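Local coordinates for protein FimX (Pseudomonas aeruginosa PAO1, PDB 3HV8), which belongs to the EAL-domain family, whose barrel-like fold here holds the ligand C2E in a pocket of the domain, at residues 50-55 against 191-196; 225-230 against 237-242; 251-254 against 260-263. All coordinates share one frame; numbering follows the deposited sequence. Where two conformers were deposited one is given.

Contact 1 of 3, residues 50-55 against 191-196; sequences NYEVLL and FIKIDG. With C2E (9,9'-[(2R,3R,3aS,5S,7aR,9R,10R,10aS,12S,14aR)-3,5,10,12-tetrahydroxy-5,12-dioxidooctahydro-2H,7H-difuro[3,2-d:3',2'-j][1,3,7,9,2,8]tetraoxadiphosphacyclododecine-2,9-diyl]bis(2-amino-1,9-dihydro-6H-purin-6-one)), chain B.
E52 and K193 sit on two strands that face each other across the interior of the barrel without pairing, and their CA atoms, the nearest across the contact, are still 11.4 Å apart. The fold is the modified TIM barrel of EAL domains, and E52-V53-L54 stands where the sequence motif that names the family is expected. Two long side chains therefore have to span the interior. Both leave with CG anti to the backbone N (chi1 -178° in E52, -175° in K193) and stay extended beyond it; the two side chains cross at about a right angle and bring their charged ends together. There E52 OE1 and K193 NZ form a salt bridge of 2.9 Å. The pair is buried, and its polar atoms are shared: Q248 hydrogen-bonds to both E52 OE1 and K193 NZ, while Q142 is bonded to E52 OE2. A single water ties this centre to C2E. It accepts from K193 NZ at 2.8 Å and donates both its hydrogens, one to E52 OE2 at 2.6 Å and the other to O2P of C2E at 2.7 Å. Further along the strand, L54 and L55 meet the ligand directly. The side chain of L54 packs beside O11 of C2E, its CD2 at 3.7 Å, and the N-H of L55 points almost straight (164°) at N71 of C2E, 3.0 Å from N to N71.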
# COMPACT_ATOMS: atom_id res chain seq x y z
N ASN A 50 -0.77 -11.48 4.64
CA ASN A 50 -0.62 -10.08 4.25
C ASN A 50 -1.97 -9.44 3.94
O ASN A 50 -2.78 -10.04 3.22
CB ASN A 50 0.28 -9.95 3.02
CG ASN A 50 1.70 -10.49 3.24
OD1 ASN A 50 2.10 -11.48 2.63
ND2 ASN A 50 2.44 -9.84 4.09
N TYR A 51 -2.21 -8.23 4.45
CA TYR A 51 -3.36 -7.44 4.01
C TYR A 51 -2.95 -6.01 3.70
O TYR A 51 -2.08 -5.44 4.38
CB TYR A 51 -4.41 -7.33 5.11
CG TYR A 51 -5.13 -8.60 5.50
CD1 TYR A 51 -6.37 -8.91 4.96
CD2 TYR A 51 -4.59 -9.44 6.45
CE1 TYR A 51 -7.04 -10.06 5.34
CE2 TYR A 51 -5.26 -10.59 6.85
CZ TYR A 51 -6.48 -10.89 6.28
OH TYR A 51 -7.16 -12.03 6.68
N GLU A 52 -3.58 -5.43 2.69
CA GLU A 52 -3.51 -3.99 2.46
C GLU A 52 -4.60 -3.29 3.24
O GLU A 52 -5.75 -3.73 3.25
CB GLU A 52 -3.67 -3.68 0.97
CG GLU A 52 -3.55 -2.21 0.65
CD GLU A 52 -3.76 -1.91 -0.81
OE1 GLU A 52 -4.26 -2.79 -1.55
OE2 GLU A 52 -3.38 -0.80 -1.24
N VAL A 53 -4.22 -2.21 3.89
CA VAL A 53 -5.15 -1.34 4.61
C VAL A 53 -5.68 -0.25 3.66
O VAL A 53 -4.91 0.41 2.95
CB VAL A 53 -4.44 -0.68 5.81
CG1 VAL A 53 -5.37 0.30 6.51
CG2 VAL A 53 -3.94 -1.76 6.78
N LEU A 54 -7.00 -0.09 3.63
CA LEU A 54 -7.65 0.93 2.81
C LEU A 54 -8.59 1.75 3.66
O LEU A 54 -9.34 1.21 4.49
CB LEU A 54 -8.42 0.28 1.65
CG LEU A 54 -7.55 -0.50 0.66
CD1 LEU A 54 -8.38 -1.42 -0.21
CD2 LEU A 54 -6.70 0.43 -0.19
N LEU A 55 -8.56 3.06 3.47
CA LEU A 55 -9.27 3.99 4.35
C LEU A 55 -10.65 4.41 3.84
O LEU A 55 -10.80 4.69 2.66
CB LEU A 55 -8.44 5.26 4.51
CG LEU A 55 -9.06 6.32 5.42
CD1 LEU A 55 -9.16 5.80 6.85
CD2 LEU A 55 -8.22 7.58 5.38
N PHE A 191 9.07 -4.57 -1.95
CA PHE A 191 7.93 -5.00 -2.76
C PHE A 191 7.65 -3.96 -3.83
O PHE A 191 7.75 -2.75 -3.57
CB PHE A 191 6.64 -5.13 -1.92
CG PHE A 191 6.72 -6.11 -0.76
CD1 PHE A 191 6.23 -7.41 -0.89
CD2 PHE A 191 7.19 -5.71 0.48
CE1 PHE A 191 6.28 -8.30 0.19
CE2 PHE A 191 7.23 -6.58 1.55
CZ PHE A 191 6.77 -7.87 1.42
N ILE A 192 7.23 -4.41 -5.00
CA ILE A 192 6.81 -3.50 -6.06
C ILE A 192 5.46 -3.95 -6.58
O ILE A 192 5.31 -5.10 -7.06
CB ILE A 192 7.82 -3.46 -7.23
CG1 ILE A 192 9.20 -2.97 -6.77
CG2 ILE A 192 7.29 -2.60 -8.36
CD1 ILE A 192 9.22 -1.48 -6.34
N LYS A 193 4.47 -3.07 -6.47
CA LYS A 193 3.10 -3.40 -6.83
C LYS A 193 2.85 -2.69 -8.14
O LYS A 193 2.87 -1.46 -8.20
CB LYS A 193 2.14 -2.95 -5.74
CG LYS A 193 0.69 -3.35 -5.96
CD LYS A 193 -0.13 -2.97 -4.74
CE LYS A 193 -1.48 -3.62 -4.81
NZ LYS A 193 -2.33 -3.16 -3.67
N ILE A 194 2.64 -3.46 -9.20
CA ILE A 194 2.51 -2.85 -10.51
C ILE A 194 1.12 -2.26 -10.73
O ILE A 194 0.14 -2.67 -10.10
CB ILE A 194 2.90 -3.83 -11.65
CG1 ILE A 194 1.83 -4.91 -11.84
CG2 ILE A 194 4.29 -4.43 -11.40
CD1 ILE A 194 2.04 -5.73 -13.12
N ASP A 195 1.05 -1.29 -11.63
CA ASP A 195 -0.20 -0.60 -11.93
C ASP A 195 -1.24 -1.57 -12.51
O ASP A 195 -0.89 -2.45 -13.31
CB ASP A 195 0.05 0.53 -12.92
CG ASP A 195 -1.13 1.46 -13.03
OD1 ASP A 195 -1.33 2.25 -12.10
OD2 ASP A 195 -1.85 1.37 -14.04
N GLY A 196 -2.50 -1.39 -12.13
CA GLY A 196 -3.58 -2.25 -12.59
C GLY A 196 -3.79 -2.22 -14.10
O GLY A 196 -4.37 -3.15 -14.67
P1 C2E B . -4.78 2.31 -4.86
O2P C2E B . -3.33 1.75 -5.24
O1P C2E B . -5.46 2.60 -6.14
O5' C2E B . -5.74 1.25 -4.16
C5' C2E B . -6.42 0.30 -5.00
C4' C2E B . -7.86 0.71 -5.36
O4' C2E B . -8.46 -0.35 -6.14
C3' C2E B . -8.63 0.73 -4.04
O3' C2E B . -9.59 1.79 -4.06
C2' C2E B . -9.27 -0.68 -3.96
O2' C2E B . -10.49 -0.70 -3.23
C1' C2E B . -9.53 -0.96 -5.44
N9 C2E B . -9.58 -2.37 -5.80
C8 C2E B . -9.11 -3.43 -5.06
N7 C2E B . -9.17 -4.52 -5.79
C5 C2E B . -9.70 -4.21 -7.00
C6 C2E B . -10.01 -4.97 -8.16
O6 C2E B . -9.76 -6.17 -8.25
N1 C2E B . -10.56 -4.31 -9.18
C2 C2E B . -10.82 -2.97 -9.13
N2 C2E B . -11.38 -2.37 -10.22
N3 C2E B . -10.54 -2.26 -8.06
C4 C2E B . -9.98 -2.85 -7.00
P11 C2E B . -9.69 2.71 -2.75
O21 C2E B . -10.86 3.74 -2.98
O11 C2E B . -9.81 1.88 -1.53
O5A C2E B . -8.29 3.44 -2.67
C5A C2E B . -7.91 4.33 -3.73
C4A C2E B . -6.61 5.05 -3.38
O4A C2E B . -6.81 5.84 -2.20
C3A C2E B . -5.43 4.14 -3.06
O3A C2E B . -4.70 3.75 -4.21
C2A C2E B . -4.54 5.09 -2.25
O2A C2E B . -3.88 6.01 -3.13
C1A C2E B . -5.59 5.91 -1.48
N91 C2E B . -5.78 5.31 -0.17
C81 C2E B . -6.66 4.33 0.21
N71 C2E B . -6.50 4.09 1.48
C51 C2E B . -5.56 4.95 2.00
C61 C2E B . -5.01 5.20 3.27
O61 C2E B . -5.26 4.50 4.26
N11 C2E B . -4.09 6.20 3.33
C21 C2E B . -3.71 6.94 2.24
N21 C2E B . -2.75 7.89 2.39
N31 C2E B . -4.19 6.70 1.05
C41 C2E B . -5.12 5.74 0.93
O HOH W 1 -2.64 -0.38 -3.74

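Contact 2 of 3, residues 225-230 against 237-242; sequences SIVPFV and ATLWQA. With C2E (9,9'-[(2R,3R,3aS,5S,7aR,9R,10R,10aS,12S,14aR)-3,5,10,12-tetrahydroxy-5,12-dioxidooctahydro-2H,7H-difuro[3,2-d:3',2'-j][1,3,7,9,2,8]tetraoxadiphosphacyclododecine-2,9-diyl]bis(2-amino-1,9-dihydro-6H-purin-6-one)), chain B.
Apolar packing of a helix against the strand and turn that precede it defines this contact, inside the beta-alpha-beta unit formed by strand 224-227, helix 233-242 and strand 246-247 of the EAL barrel. L239 is the one helix residue involved, and it meets V227 and V230 together. Its two methyl groups divide the work. CD2 meets V227 tip to tip, 3.4 Å from V227 CG1. CD1 also lies close to that methyl but reaches the turn as well, where it comes within 3.4 Å of V230 CG2 as V230 and L239 run antiparallel alongside one another. The methyl contacts on both valines are tighter than usual for two carbons. V227 CG1, anti to its own nitrogen (chi1 -177°), is the methyl that meets both ends of L239. All three residues are buried. Between the two valines the chain changes direction: F229 takes up a left-handed backbone conformation (phi 63°, psi 29°), and its ring is directed to the ligand, not to the helix. A guanine of C2E lies over one face of this ring, offset toward the rim, with F229 CE1 3.3 Å from N2 of C2E. The leucine is further enclosed by L211 of helix 205-220 and I247 of strand 246-247, V230 also touches I247, and V227 rests on I194 of strand 191-194, so the contact is part of the layer between the barrel wall and its outer helices.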
# COMPACT_ATOMS: atom_id res chain seq x y z
N SER A 225 7.32 -8.99 -6.64
CA SER A 225 6.23 -8.41 -7.42
C SER A 225 4.86 -8.68 -6.80
O SER A 225 4.57 -9.78 -6.33
CB SER A 225 6.27 -8.95 -8.85
OG SER A 225 6.25 -10.38 -8.86
N ILE A 226 4.02 -7.65 -6.80
CA ILE A 226 2.62 -7.80 -6.43
C ILE A 226 1.80 -7.32 -7.62
O ILE A 226 2.01 -6.21 -8.11
CB ILE A 226 2.23 -6.95 -5.21
CG1 ILE A 226 3.13 -7.27 -4.01
CG2 ILE A 226 0.76 -7.15 -4.89
CD1 ILE A 226 2.97 -6.31 -2.81
N VAL A 227 0.89 -8.15 -8.11
CA VAL A 227 0.04 -7.74 -9.22
C VAL A 227 -1.40 -7.67 -8.76
O VAL A 227 -1.99 -8.67 -8.35
CB VAL A 227 0.14 -8.70 -10.41
CG1 VAL A 227 -0.72 -8.20 -11.55
CG2 VAL A 227 1.58 -8.81 -10.86
N PRO A 228 -1.98 -6.47 -8.79
CA PRO A 228 -3.34 -6.29 -8.31
C PRO A 228 -4.38 -6.34 -9.43
O PRO A 228 -4.05 -6.62 -10.59
CB PRO A 228 -3.28 -4.87 -7.73
CG PRO A 228 -2.39 -4.16 -8.71
CD PRO A 228 -1.35 -5.18 -9.15
N PHE A 229 -5.62 -6.04 -9.06
CA PHE A 229 -6.75 -5.99 -10.00
C PHE A 229 -7.06 -7.34 -10.66
O PHE A 229 -7.55 -7.40 -11.78
CB PHE A 229 -6.55 -4.89 -11.06
CG PHE A 229 -6.84 -3.50 -10.56
CD1 PHE A 229 -7.91 -2.77 -11.07
CD2 PHE A 229 -6.07 -2.92 -9.56
CE1 PHE A 229 -8.19 -1.49 -10.61
CE2 PHE A 229 -6.35 -1.63 -9.09
CZ PHE A 229 -7.41 -0.93 -9.62
N VAL A 230 -6.75 -8.42 -9.95
CA VAL A 230 -7.11 -9.75 -10.45
C VAL A 230 -8.62 -9.93 -10.30
O VAL A 230 -9.14 -9.98 -9.19
CB VAL A 230 -6.34 -10.86 -9.73
CG1 VAL A 230 -6.79 -12.24 -10.25
CG2 VAL A 230 -4.84 -10.69 -9.92
N ALA A 237 -4.35 -17.07 -13.59
CA ALA A 237 -3.47 -18.08 -14.20
C ALA A 237 -2.31 -17.50 -15.00
O ALA A 237 -1.20 -18.03 -14.96
CB ALA A 237 -4.30 -19.03 -15.06
N THR A 238 -2.57 -16.42 -15.74
CA THR A 238 -1.53 -15.75 -16.51
C THR A 238 -0.44 -15.21 -15.60
O THR A 238 0.75 -15.34 -15.89
CB THR A 238 -2.10 -14.58 -17.34
OG1 THR A 238 -3.06 -15.07 -18.28
CG2 THR A 238 -0.99 -13.84 -18.08
N LEU A 239 -0.86 -14.62 -14.48
CA LEU A 239 0.07 -14.02 -13.53
C LEU A 239 0.89 -15.09 -12.85
O LEU A 239 2.08 -14.93 -12.62
CB LEU A 239 -0.69 -13.22 -12.48
CG LEU A 239 -1.24 -11.91 -13.04
CD1 LEU A 239 -2.24 -11.26 -12.08
CD2 LEU A 239 -0.09 -10.98 -13.40
N TRP A 240 0.25 -16.21 -12.55
CA TRP A 240 0.94 -17.33 -11.93
C TRP A 240 2.02 -17.88 -12.87
O TRP A 240 3.13 -18.18 -12.43
CB TRP A 240 -0.08 -18.41 -11.54
CG TRP A 240 0.38 -19.32 -10.43
CD1 TRP A 240 0.01 -19.26 -9.12
CD2 TRP A 240 1.29 -20.42 -10.55
NE1 TRP A 240 0.62 -20.26 -8.41
CE2 TRP A 240 1.42 -20.99 -9.26
CE3 TRP A 240 1.99 -20.99 -11.61
CZ2 TRP A 240 2.23 -22.09 -9.01
CZ3 TRP A 240 2.80 -22.08 -11.36
CH2 TRP A 240 2.92 -22.62 -10.07
N GLN A 241 1.70 -17.98 -14.16
CA GLN A 241 2.68 -18.46 -15.13
C GLN A 241 3.76 -17.43 -15.44
O GLN A 241 4.89 -17.78 -15.76
CB GLN A 241 1.96 -18.90 -16.41
CG GLN A 241 0.97 -20.01 -16.14
CD GLN A 241 1.63 -21.29 -15.66
OE1 GLN A 241 1.08 -22.02 -14.84
NE2 GLN A 241 2.82 -21.58 -16.18
N ALA A 242 3.40 -16.15 -15.31
CA ALA A 242 4.36 -15.06 -15.51
C ALA A 242 5.34 -14.93 -14.34
O ALA A 242 6.35 -14.24 -14.43
CB ALA A 242 3.64 -13.75 -15.78
P1 C2E B . -4.78 2.31 -4.86
O2P C2E B . -3.33 1.75 -5.24
O1P C2E B . -5.46 2.60 -6.14
O5' C2E B . -5.74 1.25 -4.16
C5' C2E B . -6.42 0.30 -5.00
C4' C2E B . -7.86 0.71 -5.36
O4' C2E B . -8.46 -0.35 -6.14
C3' C2E B . -8.63 0.73 -4.04
O3' C2E B . -9.59 1.79 -4.06
C2' C2E B . -9.27 -0.68 -3.96
O2' C2E B . -10.49 -0.70 -3.23
C1' C2E B . -9.53 -0.96 -5.44
N9 C2E B . -9.58 -2.37 -5.80
C8 C2E B . -9.11 -3.43 -5.06
N7 C2E B . -9.17 -4.52 -5.79
C5 C2E B . -9.70 -4.21 -7.00
C6 C2E B . -10.01 -4.97 -8.16
O6 C2E B . -9.76 -6.17 -8.25
N1 C2E B . -10.56 -4.31 -9.18
C2 C2E B . -10.82 -2.97 -9.13
N2 C2E B . -11.38 -2.37 -10.22
N3 C2E B . -10.54 -2.26 -8.06
C4 C2E B . -9.98 -2.85 -7.00
P11 C2E B . -9.69 2.71 -2.75
O21 C2E B . -10.86 3.74 -2.98
O11 C2E B . -9.81 1.88 -1.53
O5A C2E B . -8.29 3.44 -2.67
C5A C2E B . -7.91 4.33 -3.73
C4A C2E B . -6.61 5.05 -3.38
O4A C2E B . -6.81 5.84 -2.20
C3A C2E B . -5.43 4.14 -3.06
O3A C2E B . -4.70 3.75 -4.21
C2A C2E B . -4.54 5.09 -2.25
O2A C2E B . -3.88 6.01 -3.13
C1A C2E B . -5.59 5.91 -1.48
N91 C2E B . -5.78 5.31 -0.17
C81 C2E B . -6.66 4.33 0.21
N71 C2E B . -6.50 4.09 1.48
C51 C2E B . -5.56 4.95 2.00
C61 C2E B . -5.01 5.20 3.27
O61 C2E B . -5.26 4.50 4.26
N11 C2E B . -4.09 6.20 3.33
C21 C2E B . -3.71 6.94 2.24
N21 C2E B . -2.75 7.89 2.39
N31 C2E B . -4.19 6.70 1.05
C41 C2E B . -5.12 5.74 0.93

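Contact 3 of 3, residues 251-254 against 260-263; sequences YLQG and DYDF
Y261 meets L252 and Q253 through van der Waals contact and through a water, all within the loop region that follows strand 246-247. In the van der Waals part, Q253 and Y261 lie side by side, pointing opposite ways, and Y261 CD2 is 4.0 Å from Q253 CB. Both side chains set out with CG anti to the backbone N (chi1 -172° in Y261, -168° in Q253), and lie alongside one another. The glutamine amide ends at the edge of the phenol ring rather than over a face, its plane turned 63° from that of the ring. The carbonyl of L252 also approaches the ring edge, with L252 O 3.7 Å from Y261 CE2. The polar part is a water that closes the gap to the hydroxyl. This water donates to L252 O at 2.9 Å and is hydrogen-bonded to Y261 OH at 2.7 Å, so the phenol end is joined to the backbone of 251-254. An aromatic contact internal to 260-263 accompanies these: Y261 CD1 stands 3.6 Å above the plane of the F263 ring, over its centre. None of the residues that touch across the contact is deeply buried. These segments rest against strand 33-42, whose P39 is touched by Q253, Y261 and F263 and whose I41 is touched by Y261, while L252 leans on L236 of helix 233-242.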
# COMPACT_ATOMS: atom_id res chain seq x y z
N TYR A 251 -11.29 -10.90 -7.34
CA TYR A 251 -11.42 -12.34 -7.59
C TYR A 251 -10.99 -13.18 -6.37
O TYR A 251 -11.57 -14.23 -6.10
CB TYR A 251 -10.62 -12.77 -8.82
CG TYR A 251 -11.01 -14.13 -9.37
CD1 TYR A 251 -10.25 -15.26 -9.10
CD2 TYR A 251 -12.14 -14.27 -10.17
CE1 TYR A 251 -10.61 -16.50 -9.61
CE2 TYR A 251 -12.51 -15.51 -10.68
CZ TYR A 251 -11.74 -16.62 -10.40
OH TYR A 251 -12.10 -17.86 -10.91
N LEU A 252 -9.99 -12.70 -5.64
CA LEU A 252 -9.53 -13.37 -4.43
C LEU A 252 -10.38 -12.96 -3.24
O LEU A 252 -10.98 -13.81 -2.56
CB LEU A 252 -8.05 -13.05 -4.18
CG LEU A 252 -7.17 -13.46 -5.36
CD1 LEU A 252 -5.82 -12.78 -5.32
CD2 LEU A 252 -7.02 -14.98 -5.40
N GLN A 253 -10.44 -11.66 -2.98
CA GLN A 253 -11.34 -11.09 -1.99
C GLN A 253 -11.23 -9.59 -2.09
O GLN A 253 -10.13 -9.05 -2.22
CB GLN A 253 -11.01 -11.53 -0.56
CG GLN A 253 -12.13 -11.16 0.42
CD GLN A 253 -11.68 -11.03 1.86
OE1 GLN A 253 -11.49 -9.92 2.36
NE2 GLN A 253 -11.48 -12.16 2.52
N GLY A 254 -12.36 -8.89 -2.03
CA GLY A 254 -12.34 -7.43 -2.01
C GLY A 254 -12.04 -6.93 -0.61
O GLY A 254 -11.91 -7.73 0.33
N ASP A 260 -10.30 -11.98 7.90
CA ASP A 260 -10.61 -13.40 8.07
C ASP A 260 -10.45 -14.22 6.79
O ASP A 260 -11.13 -15.22 6.59
CB ASP A 260 -11.99 -13.62 8.73
CG ASP A 260 -13.08 -12.74 8.15
OD1 ASP A 260 -12.91 -12.23 7.03
OD2 ASP A 260 -14.12 -12.57 8.82
N TYR A 261 -9.53 -13.79 5.94
CA TYR A 261 -9.19 -14.53 4.74
C TYR A 261 -8.48 -15.82 5.12
O TYR A 261 -7.64 -15.84 6.03
CB TYR A 261 -8.29 -13.70 3.81
CG TYR A 261 -8.07 -14.33 2.47
CD1 TYR A 261 -6.87 -14.98 2.17
CD2 TYR A 261 -9.06 -14.29 1.49
CE1 TYR A 261 -6.67 -15.56 0.94
CE2 TYR A 261 -8.87 -14.87 0.26
CZ TYR A 261 -7.68 -15.51 -0.01
OH TYR A 261 -7.47 -16.10 -1.24
N ASP A 262 -8.81 -16.90 4.42
CA ASP A 262 -8.15 -18.17 4.62
C ASP A 262 -6.93 -18.28 3.71
O ASP A 262 -7.05 -18.65 2.55
CB ASP A 262 -9.14 -19.31 4.33
CG ASP A 262 -8.63 -20.66 4.77
OD1 ASP A 262 -7.52 -20.71 5.34
OD2 ASP A 262 -9.34 -21.66 4.55
N PHE A 263 -5.76 -17.93 4.24
CA PHE A 263 -4.53 -17.98 3.45
C PHE A 263 -4.03 -19.41 3.25
O PHE A 263 -3.33 -19.71 2.29
CB PHE A 263 -3.42 -17.13 4.09
CG PHE A 263 -3.69 -15.65 4.08
CD1 PHE A 263 -3.22 -14.85 3.04
CD2 PHE A 263 -4.39 -15.05 5.11
CE1 PHE A 263 -3.47 -13.49 3.04
CE2 PHE A 263 -4.64 -13.69 5.11
CZ PHE A 263 -4.17 -12.91 4.07
O HOH W 2 -9.81 -16.46 -2.55

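How the contacts relate
Burial and chemistry change together across the three contacts. Contact 1 lies at the core, about 4 Å from the centre of the chain to the centre of the contact, and relies on charge and an ordered water; contact 2 is also buried but purely apolar, in the outer layer; contact 3 is at the surface, where loops combine ring edges, backbone and water. Contacts 1 and 2 share one sheet, since strands 191-194 and 224-227 are neighbours joined by probable backbone hydrogen bonds between I192, I194 and I226, and both touch C2E. Contact 3 is attached to each: Y51 OH probably bonds to Y261 N, and V230 O to Y251 N.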